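Local coordinates for RNA-binding protein RMD9, mitochondrial (Saccharomyces cerevisiae S288C, PDB 7A9X) that binds a dodecameric RNA motif in the 3'-UTRs of mitochondrial mRNAs and takes part in their processing or stability, at residues M87-A90 and M91-Y95; F337-V340 and Y341-W344. All coordinates share one frame; numbering follows the deposited sequence.

Contact 1: M87-A90 and M91-Y95; sequences MGRA and MELYY
R89 reaches along the surface of the alpha-helix 78-97 to meet both E92 and L93, a worked example of how i to i+3 and i to i+4 neighbours share one helical face. This helix belongs to the N-terminal part of an all-helical RNA-binding protein, ahead of its first pentatricopeptide repeat. R89 NH2 forms a salt bridge with E92 OE2 at 2.6 Å, the N-H bent to 143°. The carboxylate oxygen lies near the guanidinium plane and is approached nearly along its own C-O axis, yet the two flat groups stand almost perpendicular, at 87°, so a single N-H carries the bond. L93 comes over a face of the same guanidinium: its CD2 sits 3.8 Å from R89 CZ, while CD1 lies 3.7 Å from R89 NE. Both residues also touch S46 of helix 41-48. R89 gets there because its chain bends at chi2 (72°) and then runs extended, whereas E92 stays straight beyond CG. An alanine at R89 would remove the cation, and this would probably leave the E92 carboxylate without its mate in this turn and uncover one side of the L93 methyl groups.

Elsewhere the helix packs mostly through apolar side chains: M87 and A90 on helix 105-128, M91 on helix 151-161, Y94 on both. Beneath the side chains the i to i+4 bonds continue, M91 N to M87 O at 2.8 Å and Y94 N to A90 O at 2.9 Å, the latter more bent. Beside it, Y94 CB rests 3.5 Å from A90 O.

Contact 2: F337-V340 and Y341-W344; sequences FDHV and YRIW
R342 folds back over H339 one turn earlier on helix 337-351, in what is probably the fifth pentatricopeptide repeat. Its CB lies 3.4 Å from D338 O, and CG comes closer still to that carbonyl oxygen, at 3.2 Å. CD and NE continue past the same oxygen before the chain, bent at chi3 (-81°), turns the guanidinium across H339. There CZ and NH1 come over H339 CA, with NH1 3.4 Å from that atom, and NH1 also lies 3.5 Å from H339 CD2. R342 NH2 ends 3.6 Å from H339 CD2. Imidazole and guanidinium planes are only 18° apart, although the approach to the ring is oblique.

On another side of the helix, F337 presents a ring face to Y341, its CE2 4.0 Å from Y341 CB. The two aromatic planes are nearly parallel but slid so far apart that they hardly overlap. Meanwhile I343 CG1 stands 4.0 Å from H339 CD2.

H339 is held from outside by Q334 at ND1 and E301 at NE2. With its ring nitrogens engaged there, it meets R342 through carbon, probably by van der Waals packing; bonds from both nitrogens to oxygens would favour a protonated ring, whose charge E301 is likely to offset.

Contact 1 and contact 2 are separate examples of local side-chain packing, each within its own helix, 78-97 and 337-351. They come in series along the chain and lie on opposite sides of its centre, with their own centres about 49 Å apart and their nearest atoms about 33 Å apart, so neither touches the other. Residues 87-95 precede the pentatricopeptide repeats, whereas 337-344 probably fall within the fifth. Far apart as they are, each approaches the bound RNA to a similar degree, with nearest atoms about 10 Å and about 11 Å away, respectively. Neither therefore contacts the RNA directly; both belong to the packed helical framework around it.

Contact 1: M87-A90 and M91-Y95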
ATOM      1  N   MET A  87     -15.808  -2.950 -17.323  1.00 73.99           N
ATOM      2  CA  MET A  87     -16.046  -3.587 -16.034  1.00 75.57           C
ATOM      3  C   MET A  87     -17.424  -3.230 -15.496  1.00 77.07           C
ATOM      4  O   MET A  87     -18.197  -4.114 -15.107  1.00 79.23           O
ATOM      5  CB  MET A  87     -14.953  -3.183 -15.048  1.00 78.71           C
ATOM      6  CG  MET A  87     -14.668  -4.222 -13.987  1.00 83.44           C
ATOM      7  SD  MET A  87     -12.927  -4.208 -13.537  1.00 90.39           S
ATOM      8  CE  MET A  87     -12.184  -4.339 -15.156  1.00 90.97           C
ATOM      9  N   GLY A  88     -17.751  -1.936 -15.466  1.00 80.17           N
ATOM     10  CA  GLY A  88     -19.073  -1.527 -15.021  1.00 78.42           C
ATOM     11  C   GLY A  88     -20.180  -2.099 -15.885  1.00 79.12           C
ATOM     12  O   GLY A  88     -21.218  -2.525 -15.376  1.00 81.83           O
ATOM     13  N   ARG A  89     -19.966  -2.126 -17.203  1.00 78.31           N
ATOM     14  CA  ARG A  89     -20.960  -2.690 -18.112  1.00 87.92           C
ATOM     15  C   ARG A  89     -21.133  -4.186 -17.880  1.00 91.79           C
ATOM     16  O   ARG A  89     -22.261  -4.688 -17.817  1.00 95.28           O
ATOM     17  CB  ARG A  89     -20.558  -2.410 -19.561  1.00 94.11           C
ATOM     18  CG  ARG A  89     -21.281  -3.261 -20.597  1.00 98.24           C
ATOM     19  CD  ARG A  89     -22.741  -2.865 -20.758  1.00103.44           C
ATOM     20  NE  ARG A  89     -23.315  -3.439 -21.972  1.00111.52           N
ATOM     21  CZ  ARG A  89     -24.601  -3.370 -22.302  1.00120.23           C
ATOM     22  NH1 ARG A  89     -25.030  -3.920 -23.430  1.00120.84           N
ATOM     23  NH2 ARG A  89     -25.461  -2.754 -21.501  1.00126.30           N
ATOM     24  N   ALA A  90     -20.022  -4.917 -17.754  1.00 93.41           N
ATOM     25  CA  ALA A  90     -20.112  -6.345 -17.467  1.00 95.38           C
ATOM     26  C   ALA A  90     -20.798  -6.590 -16.130  1.00 94.49           C
ATOM     27  O   ALA A  90     -21.606  -7.518 -15.997  1.00 96.18           O
ATOM     28  CB  ALA A  90     -18.721  -6.976 -17.480  1.00 91.88           C
ATOM     29  N   MET A  91     -20.487  -5.768 -15.127  1.00 92.60           N
ATOM     30  CA  MET A  91     -21.129  -5.915 -13.827  1.00 92.02           C
ATOM     31  C   MET A  91     -22.608  -5.567 -13.908  1.00 94.11           C
ATOM     32  O   MET A  91     -23.437  -6.195 -13.239  1.00 94.64           O
ATOM     33  CB  MET A  91     -20.425  -5.039 -12.794  1.00 93.50           C
ATOM     34  CG  MET A  91     -20.556  -5.560 -11.385  1.00 96.78           C
ATOM     35  SD  MET A  91     -19.839  -7.207 -11.261  1.00 92.68           S
ATOM     36  CE  MET A  91     -20.816  -7.885  -9.926  1.00 96.67           C
ATOM     37  N   GLU A  92     -22.954  -4.568 -14.720  1.00 94.77           N
ATOM     38  CA  GLU A  92     -24.357  -4.240 -14.945  1.00104.25           C
ATOM     39  C   GLU A  92     -25.086  -5.393 -15.622  1.00101.03           C
ATOM     40  O   GLU A  92     -26.210  -5.736 -15.237  1.00101.25           O
ATOM     41  CB  GLU A  92     -24.458  -2.961 -15.777  1.00113.98           C
ATOM     42  CG  GLU A  92     -25.580  -2.948 -16.799  1.00124.60           C
ATOM     43  CD  GLU A  92     -25.466  -1.779 -17.757  1.00132.07           C
ATOM     44  OE1 GLU A  92     -25.221  -0.646 -17.293  1.00133.54           O
ATOM     45  OE2 GLU A  92     -25.605  -1.997 -18.978  1.00136.44           O
ATOM     46  N   LEU A  93     -24.458  -6.013 -16.626  1.00 97.36           N
ATOM     47  CA  LEU A  93     -25.074  -7.156 -17.289  1.00 96.84           C
ATOM     48  C   LEU A  93     -25.187  -8.355 -16.356  1.00102.30           C
ATOM     49  O   LEU A  93     -26.075  -9.195 -16.537  1.00106.08           O
ATOM     50  CB  LEU A  93     -24.275  -7.529 -18.538  1.00 92.30           C
ATOM     51  CG  LEU A  93     -24.299  -6.518 -19.686  1.00 92.38           C
ATOM     52  CD1 LEU A  93     -23.314  -6.914 -20.775  1.00 93.14           C
ATOM     53  CD2 LEU A  93     -25.706  -6.394 -20.247  1.00 94.93           C
ATOM     54  N   TYR A  94     -24.306  -8.447 -15.357  1.00106.20           N
ATOM     55  CA  TYR A  94     -24.325  -9.590 -14.448  1.00108.11           C
ATOM     56  C   TYR A  94     -25.630  -9.661 -13.663  1.00106.68           C
ATOM     57  O   TYR A  94     -26.212 -10.741 -13.511  1.00102.25           O
ATOM     58  CB  TYR A  94     -23.132  -9.516 -13.495  1.00104.69           C
ATOM     59  CG  TYR A  94     -23.249 -10.442 -12.308  1.00102.11           C
ATOM     60  CD1 TYR A  94     -22.989 -11.800 -12.435  1.00101.11           C
ATOM     61  CD2 TYR A  94     -23.618  -9.959 -11.058  1.00 99.34           C
ATOM     62  CE1 TYR A  94     -23.096 -12.652 -11.354  1.00101.34           C
ATOM     63  CE2 TYR A  94     -23.728 -10.804  -9.970  1.00 97.77           C
ATOM     64  CZ  TYR A  94     -23.465 -12.148 -10.125  1.00 99.50           C
ATOM     65  OH  TYR A  94     -23.571 -12.991  -9.044  1.00 97.96           O
ATOM     66  N   TYR A  95     -26.102  -8.521 -13.153  1.00105.41           N
ATOM     67  CA  TYR A  95     -27.318  -8.523 -12.346  1.00108.85           C
ATOM     68  C   TYR A  95     -28.539  -8.906 -13.171  1.00113.58           C
ATOM     69  O   TYR A  95     -29.526  -9.406 -12.619  1.00115.21           O
ATOM     70  CB  TYR A  95     -27.511  -7.156 -11.692  1.00106.87           C
ATOM     71  CG  TYR A  95     -26.404  -6.800 -10.726  1.00 99.94           C
ATOM     72  CD1 TYR A  95     -26.233  -7.514  -9.546  1.00 98.30           C
ATOM     73  CD2 TYR A  95     -25.530  -5.752 -10.991  1.00 93.59           C
ATOM     74  CE1 TYR A  95     -25.223  -7.198  -8.658  1.00 91.37           C
ATOM     75  CE2 TYR A  95     -24.513  -5.427 -10.108  1.00 86.03           C
ATOM     76  CZ  TYR A  95     -24.366  -6.154  -8.943  1.00 87.05           C
ATOM     77  OH  TYR A  95     -23.361  -5.838  -8.058  1.00 85.19           O
TER

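Contact 2: F337-V340 and Y341-W344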
ATOM      1  N   PHE A 337      22.357  -2.580  11.461  1.00 69.77           N
ATOM      2  CA  PHE A 337      21.988  -1.577  10.470  1.00 70.79           C
ATOM      3  C   PHE A 337      22.791  -1.738   9.186  1.00 74.22           C
ATOM      4  O   PHE A 337      22.269  -1.503   8.090  1.00 73.40           O
ATOM      5  CB  PHE A 337      22.174  -0.169  11.031  1.00 70.88           C
ATOM      6  CG  PHE A 337      21.933   0.906  10.016  1.00 72.52           C
ATOM      7  CD1 PHE A 337      20.641   1.257   9.658  1.00 70.96           C
ATOM      8  CD2 PHE A 337      22.995   1.548   9.399  1.00 75.93           C
ATOM      9  CE1 PHE A 337      20.412   2.238   8.714  1.00 69.79           C
ATOM     10  CE2 PHE A 337      22.774   2.528   8.453  1.00 72.26           C
ATOM     11  CZ  PHE A 337      21.479   2.875   8.110  1.00 72.92           C
ATOM     12  N   ASP A 338      24.064  -2.122   9.301  1.00 76.85           N
ATOM     13  CA  ASP A 338      24.876  -2.321   8.104  1.00 82.37           C
ATOM     14  C   ASP A 338      24.289  -3.408   7.215  1.00 79.07           C
ATOM     15  O   ASP A 338      24.310  -3.288   5.984  1.00 75.57           O
ATOM     16  CB  ASP A 338      26.318  -2.655   8.488  1.00 92.09           C
ATOM     17  CG  ASP A 338      27.150  -1.414   8.749  1.00106.02           C
ATOM     18  OD1 ASP A 338      26.844  -0.357   8.156  1.00110.54           O
ATOM     19  OD2 ASP A 338      28.109  -1.494   9.543  1.00115.01           O
ATOM     20  N   HIS A 339      23.752  -4.474   7.815  1.00 77.73           N
ATOM     21  CA  HIS A 339      23.101  -5.507   7.016  1.00 76.49           C
ATOM     22  C   HIS A 339      21.860  -4.958   6.322  1.00 78.13           C
ATOM     23  O   HIS A 339      21.622  -5.247   5.144  1.00 66.59           O
ATOM     24  CB  HIS A 339      22.745  -6.707   7.893  1.00 74.30           C
ATOM     25  CG  HIS A 339      22.412  -7.942   7.113  1.00 76.90           C
ATOM     26  ND1 HIS A 339      21.970  -9.104   7.709  1.00 76.55           N
ATOM     27  CD2 HIS A 339      22.464  -8.198   5.785  1.00 74.96           C
ATOM     28  CE1 HIS A 339      21.763 -10.020   6.781  1.00 75.36           C
ATOM     29  NE2 HIS A 339      22.055  -9.496   5.605  1.00 75.71           N
ATOM     30  N   VAL A 340      21.061  -4.165   7.039  1.00 72.93           N
ATOM     31  CA  VAL A 340      19.918  -3.497   6.426  1.00 68.62           C
ATOM     32  C   VAL A 340      20.383  -2.528   5.347  1.00 68.74           C
ATOM     33  O   VAL A 340      19.770  -2.425   4.278  1.00 68.58           O
ATOM     34  CB  VAL A 340      19.086  -2.783   7.508  1.00 63.58           C
ATOM     35  CG1 VAL A 340      17.986  -1.941   6.880  1.00 64.89           C
ATOM     36  CG2 VAL A 340      18.496  -3.791   8.475  1.00 64.03           C
ATOM     37  N   TYR A 341      21.481  -1.814   5.604  1.00 70.21           N
ATOM     38  CA  TYR A 341      21.976  -0.829   4.650  1.00 68.91           C
ATOM     39  C   TYR A 341      22.515  -1.497   3.390  1.00 73.30           C
ATOM     40  O   TYR A 341      22.341  -0.976   2.282  1.00 76.51           O
ATOM     41  CB  TYR A 341      23.049   0.036   5.314  1.00 69.73           C
ATOM     42  CG  TYR A 341      23.618   1.126   4.436  1.00 78.92           C
ATOM     43  CD1 TYR A 341      22.797   2.090   3.867  1.00 82.68           C
ATOM     44  CD2 TYR A 341      24.980   1.204   4.194  1.00 88.57           C
ATOM     45  CE1 TYR A 341      23.318   3.094   3.070  1.00 88.46           C
ATOM     46  CE2 TYR A 341      25.510   2.203   3.401  1.00 94.57           C
ATOM     47  CZ  TYR A 341      24.676   3.146   2.842  1.00 94.09           C
ATOM     48  OH  TYR A 341      25.204   4.141   2.050  1.00 98.37           O
ATOM     49  N   ARG A 342      23.160  -2.657   3.536  1.00 66.96           N
ATOM     50  CA  ARG A 342      23.707  -3.347   2.371  1.00 70.04           C
ATOM     51  C   ARG A 342      22.601  -3.891   1.474  1.00 71.64           C
ATOM     52  O   ARG A 342      22.711  -3.840   0.244  1.00 74.41           O
ATOM     53  CB  ARG A 342      24.646  -4.470   2.815  1.00 69.91           C
ATOM     54  CG  ARG A 342      25.994  -3.974   3.321  1.00 75.01           C
ATOM     55  CD  ARG A 342      26.960  -5.118   3.615  1.00 88.22           C
ATOM     56  NE  ARG A 342      26.715  -5.742   4.914  1.00 98.43           N
ATOM     57  CZ  ARG A 342      26.026  -6.865   5.089  1.00103.27           C
ATOM     58  NH1 ARG A 342      25.860  -7.357   6.311  1.00 98.70           N
ATOM     59  NH2 ARG A 342      25.504  -7.500   4.047  1.00108.93           N
ATOM     60  N   ILE A 343      21.529  -4.421   2.067  1.00 72.90           N
ATOM     61  CA  ILE A 343      20.420  -4.923   1.261  1.00 70.08           C
ATOM     62  C   ILE A 343      19.700  -3.770   0.573  1.00 68.11           C
ATOM     63  O   ILE A 343      19.316  -3.869  -0.600  1.00 67.83           O
ATOM     64  CB  ILE A 343      19.462  -5.759   2.128  1.00 67.49           C
ATOM     65  CG1 ILE A 343      20.187  -6.981   2.703  1.00 67.88           C
ATOM     66  CG2 ILE A 343      18.243  -6.187   1.318  1.00 66.51           C
ATOM     67  CD1 ILE A 343      20.766  -7.904   1.647  1.00 66.38           C
ATOM     68  N   TRP A 344      19.521  -2.654   1.284  1.00 67.53           N
ATOM     69  CA  TRP A 344      18.888  -1.484   0.689  1.00 66.63           C
ATOM     70  C   TRP A 344      19.694  -0.960  -0.493  1.00 72.94           C
ATOM     71  O   TRP A 344      19.121  -0.541  -1.505  1.00 77.41           O
ATOM     72  CB  TRP A 344      18.714  -0.395   1.746  1.00 65.65           C
ATOM     73  CG  TRP A 344      18.169   0.889   1.207  1.00 66.46           C
ATOM     74  CD1 TRP A 344      16.861   1.186   0.957  1.00 59.42           C
ATOM     75  CD2 TRP A 344      18.920   2.057   0.858  1.00 69.32           C
ATOM     76  NE1 TRP A 344      16.751   2.468   0.473  1.00 59.49           N
ATOM     77  CE2 TRP A 344      18.001   3.024   0.402  1.00 60.57           C
ATOM     78  CE3 TRP A 344      20.282   2.380   0.887  1.00 68.14           C
ATOM     79  CZ2 TRP A 344      18.398   4.291  -0.023  1.00 65.62           C
ATOM     80  CZ3 TRP A 344      20.676   3.638   0.466  1.00 70.72           C
ATOM     81  CH2 TRP A 344      19.735   4.578   0.017  1.00 69.48           C
TER